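Heat shock protease HtrA (Thermotoga maritima, PDB 1L1J) probably cleaves proteins as an ATP-independent serine endopeptidase of the heat-shock response, the chain here being its trypsin-like protease domain. Local coordinates at residues T71-V76 with G99-D104; A16-D21 with G60-P65; F122-K127 with P215-K220. All coordinates share one frame; numbering follows the deposited sequence.

Contact 1 of 3, residues T71-V76 with G99-D104; sequences TNYHVV and GDEELD
Asp104 turns its carboxylate toward His74 with the imidazole and carboxylate planes 51° apart, and a different oxygen serves each donor of the histidine. His74 ND1 donates to Asp104 OD1 at 2.8 Å on the syn lone pair of that oxygen, tilted from the ring plane. Asp104 OD2 accepts from the backbone His74 N, also at 2.8 Å, so the two bonds together restrict rotation of the carboxylate about its CB-CG bond. The amide of Asn72 stacks on this carboxylate, its plane only 15° away, while Asn72 ND2 reaches past it to donate to the main-chain Asp104 O at 2.8 Å. Tyr73 N adds a weak bond to the same carbonyl. His74 and Asp104 are the predicted charge-relay pair of the Ser-His-Asp triad of this trypsin-like domain, the histidine lying in the short helix 73-76 that follows strand 68-72. The third predicted member, Ser183, is close by, its OG hydrogen-bonded to Asn72 OD1, and Phe35 meets the His74 ring edge-to-face. Beside the polar cluster lies the tyrosine: CG of Tyr73 is anti to the backbone N (chi1 -177°), which lays one ring face against the Asp100-Glu101 peptide, with Glu101 N 3.9 Å above the ring plane of Tyr73. Glu101 crosses the ring at a slant, its CB 3.4 Å from Tyr73 CD2. Asp100, whose CB points away from 71-76, ties this turn together as an Asx motif, OD1 accepting from Leu103 N at 3.1 Å.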
# COMPACT_ATOMS: atom_id res chain seq x y z
N THR A 71 5.61 0.25 -0.34
CA THR A 71 4.54 -0.63 0.09
C THR A 71 4.69 -0.89 1.57
O THR A 71 5.48 -0.23 2.25
CB THR A 71 4.57 -1.98 -0.64
OG1 THR A 71 3.43 -2.75 -0.26
CG2 THR A 71 5.84 -2.75 -0.29
N ASN A 72 3.92 -1.84 2.08
CA ASN A 72 3.99 -2.18 3.48
C ASN A 72 5.02 -3.29 3.70
O ASN A 72 5.07 -4.25 2.93
CB ASN A 72 2.61 -2.60 3.99
CG ASN A 72 1.88 -1.47 4.67
OD1 ASN A 72 0.66 -1.50 4.82
ND2 ASN A 72 2.63 -0.46 5.11
N TYR A 73 5.84 -3.14 4.73
CA TYR A 73 6.86 -4.13 5.01
C TYR A 73 6.24 -5.49 5.26
O TYR A 73 6.76 -6.50 4.81
CB TYR A 73 7.70 -3.75 6.23
CG TYR A 73 8.81 -4.75 6.49
CD1 TYR A 73 9.90 -4.85 5.62
CD2 TYR A 73 8.76 -5.62 7.59
CE1 TYR A 73 10.90 -5.78 5.83
CE2 TYR A 73 9.77 -6.56 7.81
CZ TYR A 73 10.84 -6.63 6.92
OH TYR A 73 11.85 -7.54 7.11
N HIS A 74 5.13 -5.53 5.99
CA HIS A 74 4.48 -6.80 6.28
C HIS A 74 4.10 -7.48 4.97
O HIS A 74 4.03 -8.71 4.90
CB HIS A 74 3.24 -6.61 7.17
CG HIS A 74 2.10 -5.90 6.51
ND1 HIS A 74 1.58 -4.72 6.99
CD2 HIS A 74 1.35 -6.22 5.42
CE1 HIS A 74 0.56 -4.34 6.24
NE2 HIS A 74 0.40 -5.24 5.28
N VAL A 75 3.86 -6.70 3.94
CA VAL A 75 3.49 -7.27 2.66
C VAL A 75 4.71 -8.01 2.14
O VAL A 75 4.79 -9.23 2.26
CB VAL A 75 3.02 -6.17 1.66
CG1 VAL A 75 2.83 -6.75 0.26
CG2 VAL A 75 1.70 -5.58 2.15
N VAL A 76 5.68 -7.28 1.58
CA VAL A 76 6.91 -7.86 1.05
C VAL A 76 7.79 -8.46 2.14
O VAL A 76 8.25 -9.60 2.01
CB VAL A 76 7.73 -6.80 0.27
CG1 VAL A 76 9.12 -7.33 -0.01
CG2 VAL A 76 7.03 -6.46 -1.03
N GLY A 99 13.93 -1.71 3.97
CA GLY A 99 12.64 -1.49 4.61
C GLY A 99 12.80 -1.31 6.09
O GLY A 99 13.90 -1.04 6.56
N ASP A 100 11.71 -1.45 6.83
CA ASP A 100 11.71 -1.28 8.28
C ASP A 100 10.43 -1.90 8.83
O ASP A 100 9.34 -1.48 8.47
CB ASP A 100 11.75 0.21 8.62
CG ASP A 100 11.90 0.48 10.11
OD1 ASP A 100 11.20 -0.16 10.92
OD2 ASP A 100 12.73 1.36 10.46
N GLU A 101 10.55 -2.90 9.71
CA GLU A 101 9.34 -3.53 10.23
C GLU A 101 8.62 -2.74 11.30
O GLU A 101 7.40 -2.84 11.43
CB GLU A 101 9.63 -4.92 10.79
CG GLU A 101 8.37 -5.58 11.34
CD GLU A 101 8.65 -6.65 12.38
OE1 GLU A 101 9.06 -7.77 12.00
OE2 GLU A 101 8.45 -6.36 13.59
N GLU A 102 9.35 -1.96 12.09
CA GLU A 102 8.71 -1.19 13.15
C GLU A 102 7.90 0.01 12.62
O GLU A 102 6.98 0.49 13.29
CB GLU A 102 9.77 -0.74 14.17
CG GLU A 102 9.22 -0.49 15.57
CD GLU A 102 8.61 -1.74 16.21
OE1 GLU A 102 8.02 -1.61 17.31
OE2 GLU A 102 8.72 -2.85 15.63
N LEU A 103 8.24 0.50 11.43
CA LEU A 103 7.51 1.61 10.81
C LEU A 103 6.55 1.01 9.78
O LEU A 103 5.50 1.57 9.47
CB LEU A 103 8.49 2.54 10.09
CG LEU A 103 9.57 3.17 10.95
CD1 LEU A 103 10.66 3.73 10.05
CD2 LEU A 103 8.97 4.25 11.83
N ASP A 104 6.96 -0.14 9.28
CA ASP A 104 6.25 -0.93 8.28
C ASP A 104 6.26 -0.31 6.89
O ASP A 104 5.25 -0.33 6.18
CB ASP A 104 4.81 -1.22 8.72
CG ASP A 104 4.18 -2.34 7.91
OD1 ASP A 104 2.96 -2.59 8.06
OD2 ASP A 104 4.90 -2.99 7.13

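Contact 2 of 3, residues A16-D21 with G60-P65; sequences AVVKID and GFIFDP
In the antiparallel sheet that forms the N-terminal barrel of the trypsin-like fold, Val17 and Val18 of strand 17-23 pair with Phe61 and Gly60 of strand 54-64. The short segments run at 131° to each other, a marked twist for neighbouring strands. Val18 and Gly60 form the hydrogen-bonded pair: Val18 N donates to Gly60 O at 3.0 Å, and Gly60 N returns a weak bond to Val18 O at 3.1 Å. Val17 faces Phe61 in the non-hydrogen-bonded pair, their CA atoms 4.6 Å apart. Beyond it, Ile62 N reaches Ala16 O at 3.3 Å. On the face carrying Val18, the CG1 branch of Val18 meets Ile62 CD1 at 4.2 Å, the two side chains crossing at about a right angle. Ile20, its CD1 anti to CA (chi2 -179°), lays CD1 against Gly60 CA, 4.2 Å away, where no side chain intervenes. Phe61 and Val17 share the other face, but the end of the Phe61 side chain leads away from 16-21, and Phe61 also touches Leu120. Val17 O accepts a hydrogen bond from Asn139 ND2. Since main-chain amides and hydrocarbon branches make the whole junction, and all its touching residues are buried, its strength probably depends little on the ionisation of any side chain.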
# COMPACT_ATOMS: atom_id res chain seq x y z
N ALA A 16 -0.22 3.61 -11.73
CA ALA A 16 1.04 3.54 -11.00
C ALA A 16 0.91 2.69 -9.73
O ALA A 16 1.89 2.50 -8.99
CB ALA A 16 1.51 4.95 -10.63
N VAL A 17 -0.30 2.16 -9.49
CA VAL A 17 -0.56 1.33 -8.32
C VAL A 17 -0.42 -0.15 -8.71
O VAL A 17 -1.15 -0.64 -9.55
CB VAL A 17 -1.98 1.58 -7.76
CG1 VAL A 17 -2.11 0.95 -6.39
CG2 VAL A 17 -2.24 3.08 -7.68
N VAL A 18 0.52 -0.84 -8.08
CA VAL A 18 0.80 -2.22 -8.42
C VAL A 18 0.37 -3.27 -7.41
O VAL A 18 -0.03 -2.95 -6.30
CB VAL A 18 2.31 -2.44 -8.65
CG1 VAL A 18 2.88 -1.36 -9.54
CG2 VAL A 18 3.03 -2.45 -7.31
N LYS A 19 0.50 -4.52 -7.84
CA LYS A 19 0.17 -5.70 -7.05
C LYS A 19 1.50 -6.30 -6.56
O LYS A 19 2.55 -6.07 -7.17
CB LYS A 19 -0.56 -6.72 -7.93
CG LYS A 19 -0.54 -8.16 -7.43
CD LYS A 19 -0.98 -9.14 -8.51
CE LYS A 19 -0.84 -10.60 -8.04
NZ LYS A 19 -1.05 -11.61 -9.12
N ILE A 20 1.48 -7.06 -5.48
CA ILE A 20 2.70 -7.66 -4.98
C ILE A 20 2.43 -9.06 -4.43
O ILE A 20 1.92 -9.22 -3.31
CB ILE A 20 3.35 -6.78 -3.90
CG1 ILE A 20 3.67 -5.40 -4.49
CG2 ILE A 20 4.62 -7.43 -3.38
CD1 ILE A 20 4.33 -4.46 -3.53
N ASP A 21 2.75 -10.07 -5.23
CA ASP A 21 2.55 -11.46 -4.86
C ASP A 21 3.89 -12.15 -4.63
O ASP A 21 4.81 -12.03 -5.43
CB ASP A 21 1.73 -12.20 -5.94
CG ASP A 21 2.20 -11.90 -7.37
OD1 ASP A 21 2.37 -10.71 -7.72
OD2 ASP A 21 2.36 -12.86 -8.16
N GLY A 60 1.25 -1.58 -3.78
CA GLY A 60 2.40 -0.73 -3.61
C GLY A 60 2.30 0.31 -4.69
O GLY A 60 1.35 0.30 -5.47
N PHE A 61 3.28 1.19 -4.77
CA PHE A 61 3.23 2.20 -5.80
C PHE A 61 4.59 2.76 -6.17
O PHE A 61 5.47 2.95 -5.32
CB PHE A 61 2.26 3.32 -5.39
CG PHE A 61 2.59 3.96 -4.07
CD1 PHE A 61 3.27 5.16 -4.02
CD2 PHE A 61 2.19 3.36 -2.88
CE1 PHE A 61 3.56 5.75 -2.80
CE2 PHE A 61 2.48 3.95 -1.65
CZ PHE A 61 3.16 5.15 -1.61
N ILE A 62 4.75 3.01 -7.47
CA ILE A 62 5.97 3.54 -8.03
C ILE A 62 6.04 5.02 -7.71
O ILE A 62 5.13 5.78 -8.05
CB ILE A 62 5.99 3.34 -9.57
CG1 ILE A 62 5.77 1.85 -9.89
CG2 ILE A 62 7.30 3.83 -10.15
CD1 ILE A 62 5.28 1.57 -11.29
N PHE A 63 7.12 5.42 -7.03
CA PHE A 63 7.30 6.81 -6.65
C PHE A 63 8.37 7.54 -7.45
O PHE A 63 8.62 8.73 -7.22
CB PHE A 63 7.57 6.93 -5.15
CG PHE A 63 8.81 6.22 -4.67
CD1 PHE A 63 10.04 6.87 -4.62
CD2 PHE A 63 8.75 4.91 -4.19
CE1 PHE A 63 11.17 6.24 -4.09
CE2 PHE A 63 9.87 4.28 -3.66
CZ PHE A 63 11.09 4.95 -3.61
N ASP A 64 8.99 6.85 -8.39
CA ASP A 64 10.02 7.45 -9.23
C ASP A 64 10.29 6.53 -10.42
O ASP A 64 10.62 5.36 -10.25
CB ASP A 64 11.28 7.72 -8.40
CG ASP A 64 11.31 9.14 -7.79
OD1 ASP A 64 12.04 9.37 -6.80
OD2 ASP A 64 10.60 10.04 -8.31
N PRO A 65 10.16 7.08 -11.64
CA PRO A 65 10.34 6.43 -12.95
C PRO A 65 11.34 5.29 -13.06
O PRO A 65 11.12 4.35 -13.83
CB PRO A 65 10.69 7.61 -13.87
CG PRO A 65 11.27 8.63 -12.93
CD PRO A 65 10.34 8.53 -11.77

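Contact 3 of 3, residues F122-K127 with P215-K220; sequences FGDSDK and PINTVK
The 122-127 loop passes across the first turn of helix 216-223, approaching most closely at Ser125, whose CA is 5.6 Å from Asn217 CA. Pro215 holds the N-cap position of that helix, and residues 125-126 form a short 3-10 segment. Asn217 carries the polar contact: CG anti to the carbonyl carbon (chi1 -83°) turns its amide to the loop. Its OD1 accepts from Ser125 N at 3.0 Å, the N-H arriving from well above the carbonyl plane (68°). Its ND2 donates to Asp124 OD1 at 2.9 Å, almost in line with the C-O bond, the amide and carboxylate planes lying 18° apart. An alanine in place of Asn217 would probably leave Ser125 N and the Asp124 carboxylate without these partners and let the loop shift on the helix. The helix follows strand 211-215 of the second sheet of the trypsin-like fold, and the loop is anchored to that sheet through a backbone bond of Gly123 with Val194. One turn on, Lys220 runs extended past Phe122 in the opposite direction, its CE 3.6 Å from Phe122 CB, and brings NZ into the carbonyl plane of Gly123 for a bond of 3.0 Å to Gly123 O. A weak second bond joins Lys220 NZ to Asn217 OD1. On the apolar side, Ile216 CG2 sits over one face of the Phe122 ring, 4.2 Å from its centroid, a CH-pi contact offset toward the rim. Phe122 and Val219 also reach Leu70 of strand 68-72, in the first sheet.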
# COMPACT_ATOMS: atom_id res chain seq x y z
N PHE A 122 4.88 12.84 -3.88
CA PHE A 122 4.62 12.94 -2.45
C PHE A 122 4.00 14.27 -2.09
O PHE A 122 4.30 15.30 -2.68
CB PHE A 122 5.92 12.75 -1.66
CG PHE A 122 6.56 11.40 -1.84
CD1 PHE A 122 7.86 11.17 -1.43
CD2 PHE A 122 5.84 10.34 -2.41
CE1 PHE A 122 8.45 9.92 -1.58
CE2 PHE A 122 6.42 9.09 -2.57
CZ PHE A 122 7.73 8.87 -2.15
N GLY A 123 3.10 14.24 -1.11
CA GLY A 123 2.49 15.46 -0.65
C GLY A 123 3.27 15.81 0.60
O GLY A 123 4.43 15.41 0.73
N ASP A 124 2.65 16.54 1.51
CA ASP A 124 3.30 16.91 2.75
C ASP A 124 2.36 16.59 3.90
O ASP A 124 1.27 17.17 4.01
CB ASP A 124 3.62 18.40 2.75
CG ASP A 124 4.45 18.81 3.94
OD1 ASP A 124 4.66 17.96 4.84
OD2 ASP A 124 4.89 19.98 3.98
N SER A 125 2.78 15.66 4.75
CA SER A 125 1.98 15.25 5.89
C SER A 125 1.76 16.41 6.86
O SER A 125 0.66 16.57 7.39
CB SER A 125 2.67 14.11 6.63
OG SER A 125 2.73 12.95 5.82
N ASP A 126 2.80 17.20 7.09
CA ASP A 126 2.69 18.33 8.01
C ASP A 126 1.63 19.35 7.60
O ASP A 126 1.20 20.17 8.43
CB ASP A 126 4.04 19.05 8.15
CG ASP A 126 5.14 18.15 8.69
OD1 ASP A 126 4.85 17.32 9.58
OD2 ASP A 126 6.30 18.31 8.23
N LYS A 127 1.21 19.32 6.34
CA LYS A 127 0.22 20.28 5.87
C LYS A 127 -1.16 19.65 5.61
O LYS A 127 -1.98 20.24 4.92
CB LYS A 127 0.74 20.97 4.59
CG LYS A 127 2.06 21.73 4.74
CD LYS A 127 1.87 23.21 5.14
CE LYS A 127 1.24 24.03 4.00
NZ LYS A 127 1.20 25.52 4.25
N PRO A 215 2.25 8.33 7.26
CA PRO A 215 2.50 9.64 6.66
C PRO A 215 3.71 9.59 5.74
O PRO A 215 4.73 9.00 6.11
CB PRO A 215 2.78 10.53 7.87
CG PRO A 215 2.08 9.81 9.00
CD PRO A 215 2.37 8.38 8.73
N ILE A 216 3.64 10.19 4.55
CA ILE A 216 4.80 10.14 3.67
C ILE A 216 6.02 10.84 4.25
O ILE A 216 7.15 10.42 4.03
CB ILE A 216 4.56 10.72 2.26
CG1 ILE A 216 3.35 11.65 2.28
CG2 ILE A 216 4.49 9.59 1.23
CD1 ILE A 216 3.53 12.81 3.22
N ASN A 217 5.80 11.93 4.99
CA ASN A 217 6.93 12.62 5.59
C ASN A 217 7.76 11.63 6.39
O ASN A 217 8.97 11.74 6.46
CB ASN A 217 6.45 13.74 6.48
CG ASN A 217 6.16 14.99 5.70
OD1 ASN A 217 5.69 14.92 4.56
ND2 ASN A 217 6.43 16.14 6.30
N THR A 218 7.09 10.66 6.98
CA THR A 218 7.80 9.64 7.73
C THR A 218 8.51 8.77 6.71
O THR A 218 9.67 8.41 6.87
CB THR A 218 6.83 8.80 8.57
OG1 THR A 218 6.29 9.62 9.61
CG2 THR A 218 7.53 7.59 9.17
N VAL A 219 7.80 8.44 5.63
CA VAL A 219 8.35 7.61 4.57
C VAL A 219 9.58 8.27 3.94
O VAL A 219 10.57 7.60 3.63
CB VAL A 219 7.28 7.34 3.47
CG1 VAL A 219 7.80 6.33 2.45
CG2 VAL A 219 5.99 6.83 4.11
N LYS A 220 9.53 9.59 3.77
CA LYS A 220 10.65 10.35 3.20
C LYS A 220 11.88 10.23 4.10
O LYS A 220 13.00 10.02 3.63
CB LYS A 220 10.29 11.83 3.05
CG LYS A 220 9.19 12.14 2.05
CD LYS A 220 8.94 13.64 2.03
CE LYS A 220 7.68 14.00 1.26
NZ LYS A 220 7.28 15.40 1.60

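In the fold
From the N terminus, contact 2 closes first, bringing 60-65 back against 16-21 around a loop that includes helix 33-42. Contact 1 then joins 71-76 to 99-104, a shorter loop within the same sheet, and contact 3 joins 122-127 to 215-220 around a long one that contains Ser183. The three loops follow in series, with no nesting or crossing. Contacts 1 and 2 touch where Val76, Val75 and Thr71 pack on Ile20 and Thr71 on Gly60. Contact 2 meets contact 3 through Phe63 and Phe122, joining strand 54-64 of the first sheet to the 122-127 segment, at the edge of the second. Contacts 1 and 3 do not touch, their centres about 17 Å apart.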